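Local atomic coordinates of acyl-CoA dehydrogenase (Geobacillus kaustophilus, PDB entry 2PG0), a protein that probably introduces an alpha-beta double bond into thioester-bound acyl chains, using FAD as its redox cofactor. Residues A[17-22]-A[76-81]; A[252-257]-A[325-330]; A[262-266]-A[354-359]; A[290-294]-A[339-343]. Numbering follows the deposited sequence.

Contact 1 (A[17-22]-A[76-81]); sequences FRAAFR and VINEEL
Two phenylalanines one helical turn apart, Phe17 and Phe21, form the apolar centre of this helix pair, both with chi1 in t and CA-to-CB bonds toward the other helix. Phe17 meets it with the ring edge, CD2 lying 3.6 Å from Val76 CG1 and CZ 3.7 Å from Ile77 CG1. Phe21 has Ile77 CG1 over one ring face, its CZ also 3.9 Å from Ile77 CG2, while its edge abuts Leu81 (CZ to CG 3.9 Å) and its CD2 stands 3.5 Å from Glu80 CB. Both backbones are regular alpha helix, with axes 10.1 Å apart at closest approach, directions 40° apart (crossing angle -40°), and CA atoms in register at Arg18–Val76 (6.1 Å) and Arg22–Glu80 (6.6 Å). The pair belongs to the all-helical N-terminal domain of the acyl-CoA dehydrogenase fold, joining helix 12-28 to helix 71-84; Phe55 and Tyr73 add edge-to-face rings to Phe21 and Phe17. Outward, Val76 CG2 covers one face of the Arg18 guanidinium, and a salt-bridge network follows. Arg18 (ttm) donates from NH1 to Glu80 OE2 and to Glu79 OE1, each 2.9 Å, and from NH2 to Glu79 OE1 at 3.1 Å. Arg22 NH1 lies 3.0 Å from Glu80 OE1, out of plane and purely electrostatic. Glu80 also pairs with Lys83, Glu79 with Arg302, and a water donates to Glu79 OE2 at 2.8 Å.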
# COMPACT_ATOMS: atom_id res chain seq x y z
N PHE A 17 -34.71 -1.66 20.39
CA PHE A 17 -34.00 -2.84 20.87
C PHE A 17 -32.52 -2.57 21.14
O PHE A 17 -31.99 -3.01 22.17
CB PHE A 17 -34.16 -4.03 19.90
CG PHE A 17 -33.34 -5.23 20.28
CD1 PHE A 17 -33.79 -6.12 21.26
CD2 PHE A 17 -32.10 -5.46 19.69
CE1 PHE A 17 -33.03 -7.23 21.62
CE2 PHE A 17 -31.33 -6.57 20.05
CZ PHE A 17 -31.79 -7.45 21.01
N ARG A 18 -31.86 -1.87 20.21
CA ARG A 18 -30.45 -1.51 20.39
C ARG A 18 -30.23 -0.72 21.67
O ARG A 18 -29.28 -0.99 22.42
CB ARG A 18 -29.91 -0.72 19.19
CG ARG A 18 -28.39 -0.55 19.23
CD ARG A 18 -27.90 0.44 18.18
NE ARG A 18 -28.12 -0.06 16.82
CZ ARG A 18 -27.29 -0.86 16.15
NH1 ARG A 18 -26.16 -1.27 16.71
NH2 ARG A 18 -27.59 -1.24 14.91
N ALA A 19 -31.10 0.25 21.93
CA ALA A 19 -31.01 1.07 23.13
C ALA A 19 -31.20 0.23 24.39
O ALA A 19 -30.47 0.40 25.37
CB ALA A 19 -32.02 2.22 23.08
N ALA A 20 -32.17 -0.69 24.36
CA ALA A 20 -32.45 -1.58 25.49
C ALA A 20 -31.27 -2.52 25.76
O ALA A 20 -30.87 -2.74 26.91
CB ALA A 20 -33.73 -2.38 25.26
N PHE A 21 -30.72 -3.09 24.68
CA PHE A 21 -29.58 -4.00 24.79
C PHE A 21 -28.33 -3.25 25.28
O PHE A 21 -27.60 -3.76 26.13
CB PHE A 21 -29.34 -4.73 23.46
CG PHE A 21 -28.31 -5.82 23.53
CD1 PHE A 21 -28.38 -6.81 24.51
CD2 PHE A 21 -27.25 -5.85 22.62
CE1 PHE A 21 -27.41 -7.82 24.58
CE2 PHE A 21 -26.28 -6.85 22.68
CZ PHE A 21 -26.36 -7.84 23.66
N ARG A 22 -28.10 -2.04 24.76
CA ARG A 22 -26.98 -1.23 25.24
C ARG A 22 -27.11 -0.91 26.74
O ARG A 22 -26.11 -0.90 27.47
CB ARG A 22 -26.86 0.07 24.45
CG ARG A 22 -25.56 0.84 24.74
CD ARG A 22 -25.59 2.22 24.10
NE ARG A 22 -25.85 2.17 22.66
CZ ARG A 22 -24.92 1.98 21.73
NH1 ARG A 22 -23.65 1.80 22.07
NH2 ARG A 22 -25.26 1.96 20.45
N VAL A 76 -27.78 -6.34 15.43
CA VAL A 76 -27.72 -5.41 16.56
C VAL A 76 -26.96 -6.02 17.75
O VAL A 76 -26.07 -5.37 18.31
CB VAL A 76 -29.13 -4.96 17.00
CG1 VAL A 76 -29.06 -4.21 18.34
CG2 VAL A 76 -29.76 -4.08 15.92
N ILE A 77 -27.30 -7.25 18.12
CA ILE A 77 -26.66 -7.92 19.25
C ILE A 77 -25.15 -7.99 19.03
O ILE A 77 -24.37 -7.59 19.90
CB ILE A 77 -27.27 -9.33 19.52
CG1 ILE A 77 -28.67 -9.18 20.14
CG2 ILE A 77 -26.38 -10.15 20.46
CD1 ILE A 77 -29.50 -10.46 20.11
N ASN A 78 -24.74 -8.49 17.87
CA ASN A 78 -23.32 -8.68 17.62
C ASN A 78 -22.53 -7.38 17.54
O ASN A 78 -21.39 -7.31 18.02
CB ASN A 78 -23.10 -9.56 16.40
CG ASN A 78 -23.71 -10.94 16.58
OD1 ASN A 78 -23.92 -11.40 17.71
ND2 ASN A 78 -24.03 -11.59 15.48
N GLU A 79 -23.15 -6.35 16.98
CA GLU A 79 -22.53 -5.02 16.92
C GLU A 79 -22.33 -4.46 18.32
O GLU A 79 -21.23 -4.02 18.68
CB GLU A 79 -23.36 -4.05 16.09
CG GLU A 79 -23.22 -4.23 14.60
CD GLU A 79 -24.05 -3.23 13.80
OE1 GLU A 79 -24.79 -2.41 14.40
OE2 GLU A 79 -23.96 -3.28 12.56
N GLU A 80 -23.40 -4.51 19.12
CA GLU A 80 -23.33 -3.98 20.48
C GLU A 80 -22.34 -4.74 21.38
O GLU A 80 -21.67 -4.14 22.21
CB GLU A 80 -24.73 -3.89 21.11
CG GLU A 80 -25.64 -2.83 20.46
CD GLU A 80 -25.01 -1.44 20.40
OE1 GLU A 80 -24.49 -0.96 21.42
OE2 GLU A 80 -25.07 -0.80 19.32
N LEU A 81 -22.25 -6.05 21.19
CA LEU A 81 -21.28 -6.84 21.94
C LEU A 81 -19.83 -6.51 21.55
O LEU A 81 -18.95 -6.45 22.40
CB LEU A 81 -21.56 -8.34 21.78
CG LEU A 81 -22.76 -8.90 22.54
CD1 LEU A 81 -23.01 -10.33 22.12
CD2 LEU A 81 -22.56 -8.82 24.06
O HOH W 1 -26.39 -2.11 11.91

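Contact 2 (A[252-257]-A[325-330]); sequences VAIAAQ and AKWWIT
Small side chains let helices come close, as 252-257 and 325-330 illustrate. Both segments are alpha helical and run nearly parallel: axes approach to 8.6 Å with 18° between directions (crossing angle 18°), and the CA atoms of Ala253 and Lys326 are only 4.7 Å apart, those of Ala256 and Thr330 5.6 Å. Ala253 points its CA-to-CB bond toward the other helix, CB 4.1 Å from Ala325 CB. Ile329 is the bulky partner: chi1 m sets CG2 against the facing backbone, 3.7 Å from Ala253 O and 3.5 Å from Gln257 N, and also 3.9 Å from Ala256 CB; chi2 t carries CD1 to 4.4 Å from Ala253 CB. Thr330, chi1 p, turns CG2 to Ala256 CB (3.7 Å) and to Val252 CG1 (4.0 Å). Val252, chi1 t, also touches the aliphatic part of Lys326, CG1 to CE 4.0 Å. Lys326 is t at chi1, m at chi2 and extended beyond, which delivers NZ to Asn372 and the carbonyls of Gly370 and Ser365, close to the FAD-binding Thr371. Gln257 (chi1 t, chi2 p) brings OE1 to 3.6 Å from Ile329 CG2, with NE2 bonded to Glu261 and to Ile298 O. These are helices 237-273 and 319-343 of the C-terminal helical domain. No hydrogen bond crosses between the segments, so their close fit rests on van der Waals packing.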
# COMPACT_ATOMS: atom_id res chain seq x y z
N VAL A 252 -18.46 -12.44 11.10
CA VAL A 252 -17.09 -11.92 11.24
C VAL A 252 -16.93 -10.55 10.59
O VAL A 252 -16.33 -9.66 11.19
CB VAL A 252 -16.05 -12.93 10.71
CG1 VAL A 252 -14.66 -12.30 10.62
CG2 VAL A 252 -16.04 -14.17 11.61
N ALA A 253 -17.47 -10.38 9.38
CA ALA A 253 -17.41 -9.09 8.69
C ALA A 253 -18.10 -7.99 9.50
O ALA A 253 -17.57 -6.89 9.62
CB ALA A 253 -18.03 -9.19 7.30
N ILE A 254 -19.26 -8.31 10.07
CA ILE A 254 -20.00 -7.35 10.91
C ILE A 254 -19.18 -6.91 12.13
O ILE A 254 -19.08 -5.70 12.41
CB ILE A 254 -21.39 -7.89 11.33
CG1 ILE A 254 -22.31 -7.99 10.11
CG2 ILE A 254 -22.02 -6.99 12.42
CD1 ILE A 254 -23.56 -8.87 10.32
N ALA A 255 -18.57 -7.87 12.82
CA ALA A 255 -17.76 -7.59 14.02
C ALA A 255 -16.50 -6.78 13.69
O ALA A 255 -16.11 -5.88 14.44
CB ALA A 255 -17.39 -8.89 14.75
N ALA A 256 -15.86 -7.10 12.58
CA ALA A 256 -14.68 -6.35 12.17
C ALA A 256 -15.03 -4.90 11.77
O ALA A 256 -14.27 -3.97 12.08
CB ALA A 256 -13.94 -7.07 11.05
N GLN A 257 -16.16 -4.72 11.11
CA GLN A 257 -16.63 -3.39 10.71
C GLN A 257 -16.86 -2.54 11.96
O GLN A 257 -16.40 -1.40 12.04
CB GLN A 257 -17.92 -3.49 9.87
CG GLN A 257 -18.50 -2.14 9.42
CD GLN A 257 -17.57 -1.36 8.51
OE1 GLN A 257 -16.86 -1.93 7.67
NE2 GLN A 257 -17.57 -0.04 8.68
N ALA A 325 -16.56 -9.19 1.59
CA ALA A 325 -16.79 -8.45 2.83
C ALA A 325 -15.83 -8.93 3.94
O ALA A 325 -15.15 -8.12 4.57
CB ALA A 325 -18.25 -8.59 3.27
N LYS A 326 -15.74 -10.24 4.12
CA LYS A 326 -14.90 -10.82 5.17
C LYS A 326 -13.43 -10.43 5.05
O LYS A 326 -12.85 -9.94 6.01
CB LYS A 326 -15.07 -12.34 5.22
CG LYS A 326 -14.59 -13.00 6.52
CD LYS A 326 -13.07 -13.23 6.48
CE LYS A 326 -12.59 -13.99 7.68
NZ LYS A 326 -11.11 -14.11 7.72
N TRP A 327 -12.81 -10.67 3.89
CA TRP A 327 -11.38 -10.39 3.79
C TRP A 327 -11.08 -8.89 3.78
O TRP A 327 -10.18 -8.44 4.48
CB TRP A 327 -10.71 -11.14 2.61
CG TRP A 327 -10.71 -10.43 1.28
CD1 TRP A 327 -11.55 -10.66 0.23
CD2 TRP A 327 -9.80 -9.40 0.85
NE1 TRP A 327 -11.24 -9.83 -0.82
CE2 TRP A 327 -10.17 -9.04 -0.47
CE3 TRP A 327 -8.73 -8.73 1.46
CZ2 TRP A 327 -9.51 -8.04 -1.19
CZ3 TRP A 327 -8.06 -7.74 0.74
CH2 TRP A 327 -8.46 -7.40 -0.57
N TRP A 328 -11.85 -8.12 3.01
CA TRP A 328 -11.53 -6.71 2.85
C TRP A 328 -11.76 -5.91 4.14
O TRP A 328 -10.92 -5.09 4.50
CB TRP A 328 -12.30 -6.09 1.69
CG TRP A 328 -11.76 -4.73 1.34
CD1 TRP A 328 -10.76 -4.45 0.45
CD2 TRP A 328 -12.18 -3.48 1.90
NE1 TRP A 328 -10.54 -3.09 0.41
CE2 TRP A 328 -11.39 -2.47 1.29
CE3 TRP A 328 -13.15 -3.11 2.85
CZ2 TRP A 328 -11.54 -1.12 1.60
CZ3 TRP A 328 -13.30 -1.76 3.15
CH2 TRP A 328 -12.50 -0.78 2.53
N ILE A 329 -12.86 -6.18 4.83
CA ILE A 329 -13.18 -5.47 6.07
C ILE A 329 -12.20 -5.84 7.20
O ILE A 329 -11.78 -4.97 7.97
CB ILE A 329 -14.66 -5.63 6.50
CG1 ILE A 329 -15.58 -4.95 5.48
CG2 ILE A 329 -14.90 -4.99 7.87
CD1 ILE A 329 -17.08 -5.27 5.66
N THR A 330 -11.84 -7.12 7.30
CA THR A 330 -10.86 -7.51 8.31
C THR A 330 -9.49 -6.86 8.07
O THR A 330 -8.88 -6.35 9.01
CB THR A 330 -10.76 -9.05 8.52
OG1 THR A 330 -10.39 -9.70 7.29
CG2 THR A 330 -12.08 -9.62 9.06

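Contact 3 (A[262-266]-A[354-359]); sequences VMFSL and EIARRY
A long helix crossed by a short one shows how a salt bridge inside one partner can shape the surface it offers the other. Segments 262-266 and 354-359 are helical and roughly antiparallel, with axes 10.6 Å apart at closest approach, directions differing by 153° (crossing angle -153°), and CA atoms nearest at Met263–Ile355, 6.8 Å. Glu354, extended with chi1 and chi2 both t, places OE2 3.7 Å from Leu266 CD1 and 4.1 Å from Val262 CG1. Ile355 (chi1 t, chi2 p) brings CD1 against two side chains, 3.6 Å from Met263 CG and 4.1 Å from Leu266 CD1. Arg358, with chi1 and chi2 both m, folds back along its own helix so that NE and NH2 donate to Glu354 OE2 at 2.9 and 2.8 Å, an i to i+4 salt bridge. Its CB rests 3.6 Å from Met263 CG, and Val262 CG1 lies over one guanidinium face, 3.5 Å from CZ; NH1 and NH2 also bond Glu82 O and Lys83 O, tying in the end of helix 71-84. Tyr359, whose CA-to-CB bond points sideways, packs its ring on Met341. The contact joins helix 237-273 to the short helix 354-361 in the C-terminal helical bundle of the acyl-CoA dehydrogenase fold.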
# COMPACT_ATOMS: atom_id res chain seq x y z
N VAL A 262 -15.27 1.58 16.12
CA VAL A 262 -14.88 1.84 17.51
C VAL A 262 -13.47 2.42 17.59
O VAL A 262 -13.24 3.42 18.28
CB VAL A 262 -14.97 0.55 18.40
CG1 VAL A 262 -14.32 0.77 19.78
CG2 VAL A 262 -16.42 0.11 18.56
N MET A 263 -12.53 1.79 16.89
CA MET A 263 -11.14 2.25 16.92
C MET A 263 -10.96 3.65 16.32
O MET A 263 -10.16 4.45 16.82
CB MET A 263 -10.22 1.21 16.24
CG MET A 263 -9.95 -0.01 17.13
SD MET A 263 -8.77 -1.23 16.46
CE MET A 263 -9.75 -1.91 15.12
N PHE A 264 -11.73 3.94 15.27
CA PHE A 264 -11.72 5.28 14.67
C PHE A 264 -12.19 6.33 15.67
O PHE A 264 -11.56 7.38 15.84
CB PHE A 264 -12.59 5.30 13.40
CG PHE A 264 -12.70 6.66 12.78
CD1 PHE A 264 -11.71 7.13 11.93
CD2 PHE A 264 -13.79 7.49 13.06
CE1 PHE A 264 -11.81 8.40 11.35
CE2 PHE A 264 -13.90 8.76 12.49
CZ PHE A 264 -12.91 9.21 11.63
N SER A 265 -13.29 6.03 16.36
CA SER A 265 -13.85 6.94 17.36
C SER A 265 -12.84 7.21 18.49
O SER A 265 -12.66 8.35 18.90
CB SER A 265 -15.16 6.40 17.93
OG SER A 265 -15.69 7.31 18.88
N LEU A 266 -12.19 6.15 18.96
CA LEU A 266 -11.12 6.29 19.96
C LEU A 266 -10.01 7.24 19.50
O LEU A 266 -9.57 8.10 20.27
CB LEU A 266 -10.51 4.93 20.28
CG LEU A 266 -11.32 4.01 21.17
CD1 LEU A 266 -10.62 2.66 21.22
CD2 LEU A 266 -11.47 4.60 22.57
N GLU A 354 -7.52 1.75 26.07
CA GLU A 354 -8.37 0.75 25.40
C GLU A 354 -7.86 0.34 24.01
O GLU A 354 -8.02 -0.82 23.61
CB GLU A 354 -9.79 1.28 25.29
CG GLU A 354 -10.80 0.28 24.79
CD GLU A 354 -12.18 0.88 24.63
OE1 GLU A 354 -12.66 1.52 25.59
OE2 GLU A 354 -12.77 0.71 23.56
N ILE A 355 -7.27 1.28 23.28
CA ILE A 355 -6.75 0.98 21.94
C ILE A 355 -5.75 -0.17 21.90
O ILE A 355 -5.70 -0.91 20.91
CB ILE A 355 -6.19 2.24 21.20
CG1 ILE A 355 -6.06 1.97 19.69
CG2 ILE A 355 -4.87 2.72 21.79
CD1 ILE A 355 -7.39 1.58 19.02
N ALA A 356 -4.96 -0.34 22.96
CA ALA A 356 -3.98 -1.44 23.03
C ALA A 356 -4.67 -2.79 22.86
O ALA A 356 -4.25 -3.64 22.06
CB ALA A 356 -3.20 -1.39 24.34
N ARG A 357 -5.75 -2.98 23.62
CA ARG A 357 -6.54 -4.21 23.59
C ARG A 357 -7.24 -4.41 22.24
O ARG A 357 -7.23 -5.51 21.69
CB ARG A 357 -7.57 -4.14 24.71
CG ARG A 357 -8.44 -5.32 24.88
CD ARG A 357 -9.65 -4.81 25.65
NE ARG A 357 -10.73 -4.62 24.74
CZ ARG A 357 -11.83 -3.91 24.95
NH1 ARG A 357 -12.04 -3.21 26.07
NH2 ARG A 357 -12.73 -3.91 23.99
N ARG A 358 -7.83 -3.34 21.71
CA ARG A 358 -8.48 -3.38 20.40
C ARG A 358 -7.47 -3.82 19.33
O ARG A 358 -7.79 -4.65 18.48
CB ARG A 358 -9.09 -2.02 20.03
CG ARG A 358 -10.11 -1.48 21.06
CD ARG A 358 -11.48 -2.06 20.84
NE ARG A 358 -12.47 -1.49 21.75
CZ ARG A 358 -13.72 -1.94 21.89
NH1 ARG A 358 -14.15 -2.98 21.17
NH2 ARG A 358 -14.54 -1.35 22.76
N TYR A 359 -6.26 -3.28 19.42
CA TYR A 359 -5.17 -3.61 18.49
C TYR A 359 -4.79 -5.09 18.55
O TYR A 359 -4.63 -5.74 17.51
CB TYR A 359 -3.94 -2.73 18.76
CG TYR A 359 -2.72 -3.06 17.92
CD1 TYR A 359 -2.45 -2.34 16.75
CD2 TYR A 359 -1.84 -4.07 18.30
CE1 TYR A 359 -1.32 -2.62 15.98
CE2 TYR A 359 -0.71 -4.36 17.54
CZ TYR A 359 -0.46 -3.64 16.38
OH TYR A 359 0.65 -3.92 15.62

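Contact 4 (A[290-294]-A[339-343]); sequences RLAEM and EAMQL. With FAD (flavin-adenine dinucleotide), chain D.
Arg290 reaches across a wide helix gap and lays one guanidinium face on Leu343, with CD2 3.7 Å from NH1. In the guanidinium plane its NE donates to Glu339 OE1 at 2.8 Å, almost linearly (176°), and NH2 to Glu339 OE2 at 2.9 Å, a bidentate salt bridge. Such reach is needed: the two helical segments, 290-294 and 339-343, are roughly antiparallel (158°, crossing angle -158°), their axes 12.0 Å apart, and even the nearest CA atoms, those of Arg290 and Glu339, are 8.0 Å apart. Arg290 adopts m, t, p for chi1 to chi3; Glu339 is m at chi1 and chi2. A water bridges the pair, donating to Arg290 O (2.8 Å) and Glu339 OE1 (2.7 Å). One turn on, Met294 (chi1 m, chi2 t) fills the gap, SD 3.8 Å from Glu339 CB and CE 3.8 Å from Leu343 CD1. Gln342 and Leu343 line the FAD pocket: Gln342 O accepts a very short 2.4 Å hydrogen bond from FAD O3B, and Leu343 O lies 3.4 Å from C4B. Arg290 NH1 salt-bridges and Gln342 NE2 hydrogen-bonds Glu373 of a neighbouring subunit, a charged and polar network joining both helices to that subunit beside the adenosine ribose.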
# COMPACT_ATOMS: atom_id res chain seq x y z
N ARG A 290 -5.14 11.38 7.33
CA ARG A 290 -5.16 9.99 7.81
C ARG A 290 -6.54 9.63 8.34
O ARG A 290 -7.06 8.56 8.03
CB ARG A 290 -4.08 9.75 8.87
CG ARG A 290 -2.68 9.75 8.26
CD ARG A 290 -1.62 9.86 9.32
NE ARG A 290 -1.36 8.59 9.98
CZ ARG A 290 -0.35 8.39 10.83
NH1 ARG A 290 0.48 9.39 11.12
NH2 ARG A 290 -0.17 7.20 11.38
N LEU A 291 -7.13 10.54 9.10
CA LEU A 291 -8.49 10.32 9.61
C LEU A 291 -9.53 10.30 8.49
O LEU A 291 -10.45 9.48 8.51
CB LEU A 291 -8.86 11.33 10.70
CG LEU A 291 -8.15 11.14 12.05
CD1 LEU A 291 -8.31 12.42 12.86
CD2 LEU A 291 -8.72 9.95 12.80
N ALA A 292 -9.37 11.21 7.52
CA ALA A 292 -10.27 11.27 6.35
C ALA A 292 -10.21 9.96 5.57
O ALA A 292 -11.24 9.45 5.13
CB ALA A 292 -9.90 12.44 5.47
N GLU A 293 -9.00 9.40 5.42
CA GLU A 293 -8.82 8.13 4.71
C GLU A 293 -9.44 6.97 5.48
O GLU A 293 -10.12 6.13 4.88
CB GLU A 293 -7.34 7.87 4.39
CG GLU A 293 -6.77 8.82 3.33
CD GLU A 293 -5.33 8.49 2.93
OE1 GLU A 293 -4.84 7.37 3.22
OE2 GLU A 293 -4.69 9.36 2.30
N MET A 294 -9.24 6.93 6.79
CA MET A 294 -9.86 5.92 7.64
C MET A 294 -11.40 6.02 7.55
O MET A 294 -12.07 5.00 7.37
CB MET A 294 -9.40 6.06 9.11
CG MET A 294 -7.98 5.57 9.37
SD MET A 294 -7.46 5.93 11.09
CE MET A 294 -6.63 7.41 10.90
N GLU A 339 -2.96 2.37 12.44
CA GLU A 339 -3.04 3.83 12.45
C GLU A 339 -3.39 4.36 13.84
O GLU A 339 -2.77 5.31 14.33
CB GLU A 339 -4.08 4.31 11.43
CG GLU A 339 -3.60 4.24 10.00
CD GLU A 339 -2.63 5.35 9.67
OE1 GLU A 339 -3.10 6.44 9.30
OE2 GLU A 339 -1.40 5.13 9.78
N ALA A 340 -4.39 3.73 14.46
CA ALA A 340 -4.84 4.11 15.81
C ALA A 340 -3.72 4.01 16.86
O ALA A 340 -3.50 4.96 17.61
CB ALA A 340 -6.04 3.26 16.23
N MET A 341 -3.00 2.88 16.91
CA MET A 341 -1.89 2.77 17.86
C MET A 341 -0.90 3.91 17.65
O MET A 341 -0.55 4.62 18.60
CB MET A 341 -1.18 1.41 17.81
CG MET A 341 -0.07 1.27 18.91
SD MET A 341 1.01 -0.17 18.72
CE MET A 341 -0.05 -1.34 19.56
N GLN A 342 -0.47 4.10 16.40
CA GLN A 342 0.54 5.10 16.06
C GLN A 342 0.11 6.52 16.43
O GLN A 342 0.90 7.29 16.99
CB GLN A 342 0.92 5.04 14.57
CG GLN A 342 2.09 5.98 14.17
CD GLN A 342 3.44 5.58 14.76
OE1 GLN A 342 3.63 4.43 15.17
NE2 GLN A 342 4.39 6.52 14.80
N LEU A 343 -1.14 6.86 16.14
CA LEU A 343 -1.63 8.19 16.43
C LEU A 343 -1.81 8.49 17.93
O LEU A 343 -1.95 9.65 18.31
CB LEU A 343 -2.91 8.48 15.64
CG LEU A 343 -2.67 8.68 14.14
CD1 LEU A 343 -3.98 8.62 13.37
CD2 LEU A 343 -1.90 9.99 13.87
PA FAD D . 2.89 12.65 21.18
O1A FAD D . 1.77 13.16 22.06
O2A FAD D . 4.07 13.58 21.05
O5B FAD D . 2.30 12.34 19.71
C5B FAD D . 1.24 11.42 19.54
C4B FAD D . 0.97 11.29 18.06
O4B FAD D . 0.72 12.58 17.54
C3B FAD D . 2.17 10.72 17.31
O3B FAD D . 1.83 9.51 16.70
C2B FAD D . 2.44 11.67 16.17
O2B FAD D . 2.05 11.00 15.00
C1B FAD D . 1.40 12.76 16.32
N9A FAD D . 2.01 14.10 16.17
C8A FAD D . 2.54 14.92 17.13
N7A FAD D . 2.98 16.06 16.53
C5A FAD D . 2.73 15.97 15.20
C6A FAD D . 2.96 16.82 14.13
N6A FAD D . 3.50 18.02 14.32
N1A FAD D . 2.58 16.43 12.86
C2A FAD D . 1.97 15.20 12.64
N3A FAD D . 1.74 14.36 13.71
C4A FAD D . 2.12 14.74 14.96
N1 FAD D . 11.21 8.65 26.42
C2 FAD D . 12.39 9.01 27.05
O2 FAD D . 12.67 10.21 27.19
N3 FAD D . 13.25 8.04 27.53
C4 FAD D . 12.94 6.70 27.38
O4 FAD D . 13.71 5.85 27.82
C4X FAD D . 11.75 6.32 26.74
N5 FAD D . 11.43 4.98 26.59
C5X FAD D . 10.24 4.62 25.98
C6 FAD D . 9.92 3.27 25.86
C7 FAD D . 8.74 2.88 25.25
C7M FAD D . 8.45 1.40 25.14
C8 FAD D . 7.86 3.85 24.76
C8M FAD D . 6.57 3.52 24.09
C9 FAD D . 8.18 5.20 24.89
C9A FAD D . 9.37 5.60 25.49
N10 FAD D . 9.70 6.96 25.62
C10 FAD D . 10.88 7.31 26.26
C1' FAD D . 8.85 8.06 25.01
C2' FAD D . 8.75 8.10 23.48
O2' FAD D . 9.91 8.65 22.89
C3' FAD D . 7.51 8.92 23.10
O3' FAD D . 6.38 8.10 23.30
C4' FAD D . 7.52 9.47 21.67
O4' FAD D . 8.56 10.42 21.50
C5' FAD D . 6.21 10.16 21.29
O5' FAD D . 5.80 11.05 22.31
P FAD D . 4.32 10.91 22.92
O1P FAD D . 4.10 9.50 23.39
O2P FAD D . 4.12 11.92 24.03
O3P FAD D . 3.34 11.18 21.67
O HOH W 2 -5.09 6.63 7.43

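How the contacts relate
The four contacts illustrate how a helical scaffold reuses its long helices: 237-273 serves contacts 2 and 3, whose centres lie 16 Å apart, and 319-343 contacts 2 and 4. Ile254 in contact 2 touches Glu79 of contact 1 (CG2 to CG 3.7 Å), joining the N-terminal helices to the C-terminal bundle. Contacts 3 and 4 are closer, with centres 11 Å apart, and interlock through Ile355 CD1 on Ala340 CB (3.5 Å) and Phe264 CD1 on Met294 CB (3.8 Å). Contact 4 bonds FAD directly; the Ile355 side chain is about 11 Å from that FAD at the nearest atoms, whereas the Lys326 side chain of contact 2 is about 8 Å from a different FAD.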